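Local coordinates for protein carboxyvinyl-carboxyphosphonate phosphorylmutase (Bacillus anthracis, PDB 4IQD) that belongs to the phosphoenolpyruvate phosphomutase family of TIM-barrel proteins and holds pyruvic acid molecules in several pockets, at residues V72-V77 against A110-E115. Sequence-based numbering, arbitrary orientation.
Sequences VTSTEV and AVEMVE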
loop_
_atom_site.group_PDB
_atom_site.type_symbol
_atom_site.label_atom_id
_atom_site.label_comp_id
_atom_site.label_asym_id
_atom_site.label_seq_id
_atom_site.Cartn_x
_atom_site.Cartn_y
_atom_site.Cartn_z
ATOM N N VAL A 72 -15.505 -2.173 -2.773
ATOM C CA VAL A 72 -14.488 -3.207 -2.792
ATOM C C VAL A 72 -15.152 -4.539 -2.505
ATOM O O VAL A 72 -16.256 -4.582 -1.961
ATOM C CB VAL A 72 -13.379 -2.949 -1.761
ATOM C CG1 VAL A 72 -12.577 -1.717 -2.146
ATOM C CG2 VAL A 72 -13.971 -2.807 -0.372
ATOM N N THR A 73 -14.483 -5.622 -2.882
ATOM C CA THR A 73 -15.040 -6.957 -2.720
ATOM C C THR A 73 -14.386 -7.684 -1.556
ATOM O O THR A 73 -13.307 -7.307 -1.106
ATOM C CB THR A 73 -14.852 -7.795 -3.987
ATOM O OG1 THR A 73 -13.467 -8.115 -4.142
ATOM C CG2 THR A 73 -15.335 -7.032 -5.206
ATOM N N SER A 74 -15.051 -8.727 -1.074
ATOM C CA SER A 74 -14.545 -9.511 0.041
ATOM C C SER A 74 -13.211 -10.143 -0.322
ATOM O O SER A 74 -12.341 -10.298 0.529
ATOM C CB SER A 74 -15.538 -10.606 0.425
ATOM O OG SER A 74 -15.517 -11.662 -0.521
ATOM N N THR A 75 -13.062 -10.498 -1.595
ATOM C CA THR A 75 -11.838 -11.115 -2.098
ATOM C C THR A 75 -10.638 -10.181 -1.950
ATOM O O THR A 75 -9.553 -10.604 -1.550
ATOM C CB THR A 75 -11.980 -11.513 -3.581
ATOM O OG1 THR A 75 -13.082 -12.414 -3.734
ATOM C CG2 THR A 75 -10.709 -12.188 -4.083
ATOM N N GLU A 76 -10.848 -8.907 -2.274
ATOM C CA GLU A 76 -9.801 -7.896 -2.174
ATOM C C GLU A 76 -9.375 -7.682 -0.732
ATOM O O GLU A 76 -8.186 -7.632 -0.425
ATOM C CB GLU A 76 -10.290 -6.570 -2.755
ATOM C CG GLU A 76 -10.475 -6.579 -4.259
ATOM C CD GLU A 76 -11.195 -5.347 -4.763
ATOM O OE1 GLU A 76 -12.206 -4.960 -4.146
ATOM O OE2 GLU A 76 -10.752 -4.764 -5.774
ATOM N N VAL A 77 -10.359 -7.544 0.151
ATOM C CA VAL A 77 -10.096 -7.300 1.561
ATOM C C VAL A 77 -9.382 -8.488 2.195
ATOM O O VAL A 77 -8.477 -8.318 3.014
ATOM C CB VAL A 77 -11.398 -7.009 2.326
ATOM C CG1 VAL A 77 -11.105 -6.711 3.787
ATOM C CG2 VAL A 77 -12.134 -5.846 1.681
ATOM N N ALA A 110 -16.608 -15.082 5.783
ATOM C CA ALA A 110 -16.069 -15.724 6.976
ATOM C C ALA A 110 -15.034 -16.788 6.632
ATOM O O ALA A 110 -14.007 -16.896 7.297
ATOM C CB ALA A 110 -17.190 -16.327 7.812
ATOM N N VAL A 111 -15.304 -17.574 5.597
ATOM C CA VAL A 111 -14.374 -18.619 5.187
ATOM C C VAL A 111 -13.092 -18.011 4.647
ATOM O O VAL A 111 -11.997 -18.455 4.981
ATOM C CB VAL A 111 -14.972 -19.518 4.099
ATOM C CG1 VAL A 111 -14.006 -20.638 3.757
ATOM C CG2 VAL A 111 -16.298 -20.083 4.552
ATOM N N GLU A 112 -13.241 -16.992 3.808
ATOM C CA GLU A 112 -12.097 -16.329 3.192
ATOM C C GLU A 112 -11.175 -15.714 4.233
ATOM O O GLU A 112 -9.959 -15.706 4.066
ATOM C CB GLU A 112 -12.562 -15.251 2.215
ATOM C CG GLU A 112 -13.248 -15.783 0.971
ATOM C CD GLU A 112 -13.764 -14.670 0.083
ATOM O OE1 GLU A 112 -14.107 -13.597 0.621
ATOM O OE2 GLU A 112 -13.817 -14.865 -1.149
HETATM N N MSE A 113 -11.756 -15.195 5.310
HETATM C CA MSE A 113 -10.961 -14.597 6.376
HETATM C C MSE A 113 -10.223 -15.665 7.185
HETATM O O MSE A 113 -9.085 -15.464 7.597
HETATM C CB MSE A 113 -11.836 -13.731 7.284
HETATM C CG MSE A 113 -12.493 -12.553 6.566
HETATM SE SE MSE A 113 -11.227 -11.317 5.729
HETATM C CE MSE A 113 -12.434 -10.439 4.481
ATOM N N VAL A 114 -10.872 -16.802 7.405
ATOM C CA VAL A 114 -10.235 -17.911 8.103
ATOM C C VAL A 114 -9.097 -18.449 7.253
ATOM O O VAL A 114 -8.024 -18.781 7.761
ATOM C CB VAL A 114 -11.240 -19.034 8.419
ATOM C CG1 VAL A 114 -10.518 -20.310 8.816
ATOM C CG2 VAL A 114 -12.198 -18.592 9.518
ATOM N N GLU A 115 -9.331 -18.514 5.948
ATOM C CA GLU A 115 -8.297 -18.919 5.008
ATOM C C GLU A 115 -7.103 -17.975 5.064
ATOM O O GLU A 115 -5.956 -18.408 4.977
ATOM C CB GLU A 115 -8.854 -18.982 3.589
ATOM C CG GLU A 115 -9.816 -20.131 3.365
ATOM C CD GLU A 115 -10.198 -20.285 1.911
ATOM O OE1 GLU A 115 -10.116 -19.285 1.170
ATOM O OE2 GLU A 115 -10.571 -21.404 1.508
#
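S74 and E112 meet between two neighbouring helices through a short hydrogen bond: the hydroxyl OG of S74 donates to OE1 of E112 over 2.7 Å, and OE1 accepts through its syn lone pair. S74 OG sits between its backbone N and carbonyl carbon (chi1 75°), while E112, with CD anti to CA (chi2 176°), extends toward S74. The second oxygen, OE2, turns toward T75, where OG1 approaches to 3.6 Å, a polar contact too long to count as a bond. R108, one turn earlier on helix 103-115, forms a salt bridge with this same OE2, so each carboxylate oxygen has its own partner.

Deeper in the interface, the selenomethionine M113 bends at chi2 (-59°), which turns SE toward helix 74-88, and the terminal methyl beyond it reaches the first turn of that helix. M113 CE lies 4.0 Å from both V77 CG1 and the carbonyl O of S74, and A78 extends the apolar patch. The first turn of helix 74-88 is itself closed by a capping box, in which T73 N donates to E76 OE1 at 2.7 Å and E76 N returns a weak bond to T73 OG1.

Helices 74-88 and 103-115 are successive outer helices of the barrel, joined through strand 92-95. Their contact pairs a polar outer layer with a buried apolar one. Bridged to R108 and bonded to S74, the E112 carboxylate has its rotation restricted and would be expected to remain ionised.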